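Side-chain contacts in DNA polymerase III subunit beta (Pseudomonas aeruginosa, PDB 4TSZ), which confers DNA tethering and processivity on DNA polymerases and other proteins: residues E[135-138]-E[139-143]; E[259-262]-E[263-266]. One frame throughout, in Å; residues are numbered along the deposited sequence.

Along the chain from the N terminus the two contacts come in series, neither nesting nor crossing, and each closes only a local turn between consecutive segments. Interaction 1 lies on helix 133-141, in the central domain; interaction 2 marks the passage from strand 256-261 into helix 262-273, in the C-terminal domain. Their centres are 22 Å apart and their nearest atoms about 10 Å, so they do not touch. One eight-stranded antiparallel sheet relates them: 256-261 is one of its two outermost strands within the chain, whereas helix 133-141 packs against its strands 158-164 and 177-184, and R142 reaches E353 on 349-353.

Interaction 1 (E[135-138]-E[139-143]); sequences KLRR and LIDRT
R137 directs CG beside its own carbonyl carbon (chi1 -157°) and runs extended to NE, while D141, one helical turn on, turns CG back beside its backbone N (chi1 -69°). This i to i+4 salt bridge lies on helix 133-141 in the central domain. R137 NE donates to D141 OD2 over 3.0 Å at an N-H...O angle of 154°, meeting the oxygen on its syn side and keeping it near the guanidinium plane. A water joins the two groups again, donating to D141 OD1 and taking a weak bond from R137 NH2, so the carboxylate is engaged at both oxygens. D141 N also donates to R137 O at 2.8 Å.

The next pair along, R138 and R142, brings two guanidinium groups together, R142 NH1 lying over one face of R138, 3.2 Å from R138 NH2. E353 probably offsets this gathering of positive charge: it forms a salt bridge with R142 NH1 and a long, weak ion pair with R138 NH2. On the buried side L136 CG meets I140 CD1 at 4.3 Å, with L136 resting on strand 215-221 and I140 on helix 199-208. Further along the chain, T143 OG1 donates to L139 O at 2.9 Å, lying in the carbonyl plane.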
loop_
_atom_site.group_PDB
_atom_site.type_symbol
_atom_site.label_atom_id
_atom_site.label_comp_id
_atom_site.label_asym_id
_atom_site.label_seq_id
_atom_site.Cartn_x
_atom_site.Cartn_y
_atom_site.Cartn_z
ATOM N N LYS E 135 26.251 -3.420 10.458
ATOM C CA LYS E 135 26.852 -4.723 10.152
ATOM C C LYS E 135 25.862 -5.852 10.418
ATOM O O LYS E 135 25.751 -6.770 9.598
ATOM C CB LYS E 135 28.146 -4.950 10.948
ATOM C CG LYS E 135 29.313 -4.097 10.495
ATOM C CD LYS E 135 30.558 -4.407 11.305
ATOM C CE LYS E 135 31.715 -3.521 10.920
ATOM N NZ LYS E 135 32.962 -3.930 11.608
ATOM N N LEU E 136 25.125 -5.779 11.546
ATOM C CA LEU E 136 24.121 -6.788 11.871
ATOM C C LEU E 136 22.943 -6.735 10.898
ATOM O O LEU E 136 22.494 -7.787 10.444
ATOM C CB LEU E 136 23.649 -6.679 13.331
ATOM C CG LEU E 136 22.614 -7.713 13.805
ATOM C CD1 LEU E 136 23.104 -9.152 13.603
ATOM C CD2 LEU E 136 22.240 -7.474 15.246
ATOM N N ARG E 137 22.460 -5.515 10.566
ATOM C CA ARG E 137 21.368 -5.318 9.619
ATOM C C ARG E 137 21.726 -5.895 8.235
ATOM O O ARG E 137 20.872 -6.538 7.623
ATOM C CB ARG E 137 20.957 -3.835 9.506
ATOM C CG ARG E 137 19.532 -3.704 8.990
ATOM C CD ARG E 137 19.152 -2.328 8.508
ATOM N NE ARG E 137 17.866 -2.398 7.814
ATOM C CZ ARG E 137 16.843 -1.581 8.031
ATOM N NH1 ARG E 137 16.945 -0.599 8.921
ATOM N NH2 ARG E 137 15.711 -1.732 7.355
ATOM N N ARG E 138 22.984 -5.676 7.767
ATOM C CA ARG E 138 23.538 -6.202 6.511
ATOM C C ARG E 138 23.428 -7.735 6.491
ATOM O O ARG E 138 22.945 -8.283 5.512
ATOM C CB ARG E 138 25.009 -5.774 6.341
ATOM C CG ARG E 138 25.673 -6.237 5.030
ATOM C CD ARG E 138 27.189 -6.018 5.032
ATOM N NE ARG E 138 27.771 -6.036 3.676
ATOM C CZ ARG E 138 28.457 -7.053 3.138
ATOM N NH1 ARG E 138 28.669 -8.163 3.832
ATOM N NH2 ARG E 138 28.939 -6.960 1.905
ATOM N N LEU E 139 23.843 -8.419 7.580
ATOM C CA LEU E 139 23.770 -9.884 7.692
ATOM C C LEU E 139 22.347 -10.400 7.505
ATOM O O LEU E 139 22.144 -11.380 6.779
ATOM C CB LEU E 139 24.341 -10.382 9.029
ATOM C CG LEU E 139 25.847 -10.232 9.251
ATOM C CD1 LEU E 139 26.217 -10.685 10.628
ATOM C CD2 LEU E 139 26.658 -11.043 8.244
ATOM N N ILE E 140 21.358 -9.705 8.119
ATOM C CA ILE E 140 19.942 -10.075 8.038
ATOM C C ILE E 140 19.390 -9.766 6.639
ATOM O O ILE E 140 18.834 -10.662 6.011
ATOM C CB ILE E 140 19.081 -9.433 9.172
ATOM C CG1 ILE E 140 19.616 -9.797 10.578
ATOM C CG2 ILE E 140 17.590 -9.820 9.016
ATOM C CD1 ILE E 140 19.081 -8.904 11.762
ATOM N N ASP E 141 19.540 -8.509 6.165
ATOM C CA ASP E 141 19.022 -8.058 4.873
ATOM C C ASP E 141 19.639 -8.771 3.661
ATOM O O ASP E 141 18.953 -8.931 2.660
ATOM C CB ASP E 141 19.117 -6.530 4.725
ATOM C CG ASP E 141 18.189 -5.727 5.631
ATOM O OD1 ASP E 141 17.220 -6.315 6.176
ATOM O OD2 ASP E 141 18.420 -4.507 5.781
ATOM N N ARG E 142 20.900 -9.230 3.760
ATOM C CA ARG E 142 21.528 -9.951 2.650
ATOM C C ARG E 142 21.039 -11.397 2.545
ATOM O O ARG E 142 21.298 -12.045 1.537
ATOM C CB ARG E 142 23.082 -9.925 2.730
ATOM C CG ARG E 142 23.748 -8.568 2.486
ATOM C CD ARG E 142 23.678 -8.106 1.053
ATOM N NE ARG E 142 24.178 -6.740 0.896
ATOM C CZ ARG E 142 25.408 -6.427 0.503
ATOM N NH1 ARG E 142 26.288 -7.381 0.223
ATOM N NH2 ARG E 142 25.768 -5.157 0.384
ATOM N N THR E 143 20.359 -11.918 3.583
ATOM C CA THR E 143 19.948 -13.323 3.599
ATOM C C THR E 143 18.488 -13.641 3.866
ATOM O O THR E 143 18.079 -14.758 3.549
ATOM C CB THR E 143 20.815 -14.112 4.613
ATOM O OG1 THR E 143 20.507 -13.653 5.930
ATOM C CG2 THR E 143 22.320 -14.001 4.335
HETATM O O HOH W 1 15.035 -4.443 6.986
#

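Interaction 2 (E[259-262]-E[263-266]); sequences VGDR and QQLR
D261 and Q264 form the first shell: D261 is the N-cap residue of helix 262-273, at the end of strand 256-261, and its carboxylate makes the capping bond. D261 OD2 accepts from Q264 N at 2.9 Å, with an N-H...O angle of 158°, through the anti lone pair that faces away from OD1. With CG standing opposite the backbone N (chi1 -175°), beside the carbonyl carbon, OD2 is placed to take the Q264 N-H. A negative group here would probably interact favourably with the positive end of the helix dipole. Q264 runs extended across the aspartate at about a right angle, its OE1 3.5 Å from D261 CB and its amide plane steeply inclined to the carboxylate.

One step further out, the backbone secures the same turn. L265 N binds D261 O at 3.0 Å, so side chain and main chain of a single residue each take one amide of the helix start. R266 N then binds R262 O at 2.9 Å. The L265 side chain folds back toward the strand, its CD1 lying 4.0 Å from G260 CA, and buries itself against V338 and F340 of strand 337-342 and L330 of helix 323-330.

G260 and R262 are joined by backbone hydrogen bonds to V338 and E336, which anchors the strand-to-helix junction to the neighbouring strand and the approach to it. R262 is bent at chi2 and chi3, which sets its guanidinium over the helix start with one face toward Q263 N, and R262 NH1 donates to L330 O. Alongside that grip, the same NH1 of R262 comes within 4.1 Å of R266 CD.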
loop_
_atom_site.group_PDB
_atom_site.type_symbol
_atom_site.label_atom_id
_atom_site.label_comp_id
_atom_site.label_asym_id
_atom_site.label_seq_id
_atom_site.Cartn_x
_atom_site.Cartn_y
_atom_site.Cartn_z
ATOM N N VAL E 259 30.662 -14.269 -15.376
ATOM C CA VAL E 259 30.680 -12.906 -14.864
ATOM C C VAL E 259 29.725 -12.128 -15.767
ATOM O O VAL E 259 29.918 -12.081 -16.987
ATOM C CB VAL E 259 32.084 -12.252 -14.776
ATOM C CG1 VAL E 259 31.986 -10.833 -14.215
ATOM C CG2 VAL E 259 33.042 -13.097 -13.935
ATOM N N GLY E 260 28.679 -11.588 -15.163
ATOM C CA GLY E 260 27.675 -10.823 -15.883
ATOM C C GLY E 260 27.330 -9.531 -15.183
ATOM O O GLY E 260 27.709 -9.315 -14.026
ATOM N N ASP E 261 26.623 -8.660 -15.901
ATOM C CA ASP E 261 26.155 -7.391 -15.368
ATOM C C ASP E 261 24.883 -7.681 -14.574
ATOM O O ASP E 261 23.935 -8.252 -15.123
ATOM C CB ASP E 261 25.887 -6.386 -16.509
ATOM C CG ASP E 261 25.514 -5.006 -16.001
ATOM O OD1 ASP E 261 26.423 -4.224 -15.699
ATOM O OD2 ASP E 261 24.311 -4.729 -15.865
ATOM N N ARG E 262 24.872 -7.311 -13.278
ATOM C CA ARG E 262 23.735 -7.531 -12.377
ATOM C C ARG E 262 22.431 -6.933 -12.937
ATOM O O ARG E 262 21.422 -7.633 -12.981
ATOM C CB ARG E 262 24.030 -6.977 -10.977
ATOM C CG ARG E 262 23.034 -7.446 -9.917
ATOM C CD ARG E 262 22.846 -6.411 -8.827
ATOM N NE ARG E 262 22.111 -5.229 -9.295
ATOM C CZ ARG E 262 20.787 -5.115 -9.290
ATOM N NH1 ARG E 262 20.029 -6.113 -8.858
ATOM N NH2 ARG E 262 20.209 -4.001 -9.722
ATOM N N GLN E 263 22.466 -5.669 -13.391
ATOM C CA GLN E 263 21.304 -4.982 -13.962
ATOM C C GLN E 263 20.785 -5.635 -15.238
ATOM O O GLN E 263 19.582 -5.837 -15.351
ATOM C CB GLN E 263 21.602 -3.507 -14.226
ATOM C CG GLN E 263 21.247 -2.591 -13.064
ATOM C CD GLN E 263 21.300 -1.130 -13.424
ATOM O OE1 GLN E 263 21.831 -0.320 -12.686
ATOM N NE2 GLN E 263 20.685 -0.744 -14.538
ATOM N N GLN E 264 21.684 -5.984 -16.176
ATOM C CA GLN E 264 21.312 -6.634 -17.437
ATOM C C GLN E 264 20.639 -7.981 -17.177
ATOM O O GLN E 264 19.623 -8.280 -17.798
ATOM C CB GLN E 264 22.537 -6.835 -18.336
ATOM C CG GLN E 264 23.025 -5.576 -19.036
ATOM C CD GLN E 264 23.987 -5.938 -20.139
ATOM O OE1 GLN E 264 25.126 -6.342 -19.901
ATOM N NE2 GLN E 264 23.530 -5.852 -21.375
ATOM N N LEU E 265 21.198 -8.779 -16.248
ATOM C CA LEU E 265 20.642 -10.079 -15.888
ATOM C C LEU E 265 19.303 -9.931 -15.199
ATOM O O LEU E 265 18.370 -10.646 -15.544
ATOM C CB LEU E 265 21.627 -10.915 -15.051
ATOM C CG LEU E 265 22.876 -11.419 -15.800
ATOM C CD1 LEU E 265 23.949 -11.885 -14.832
ATOM C CD2 LEU E 265 22.529 -12.533 -16.790
ATOM N N ARG E 266 19.192 -8.974 -14.254
ATOM C CA ARG E 266 17.953 -8.706 -13.540
ATOM C C ARG E 266 16.837 -8.280 -14.493
ATOM O O ARG E 266 15.725 -8.796 -14.373
ATOM C CB ARG E 266 18.140 -7.689 -12.394
ATOM C CG ARG E 266 16.887 -7.594 -11.501
ATOM C CD ARG E 266 16.553 -6.195 -11.011
ATOM N NE ARG E 266 16.327 -5.194 -12.067
ATOM C CZ ARG E 266 15.156 -4.960 -12.664
ATOM N NH1 ARG E 266 14.092 -5.696 -12.371
ATOM N NH2 ARG E 266 15.050 -4.006 -13.581
#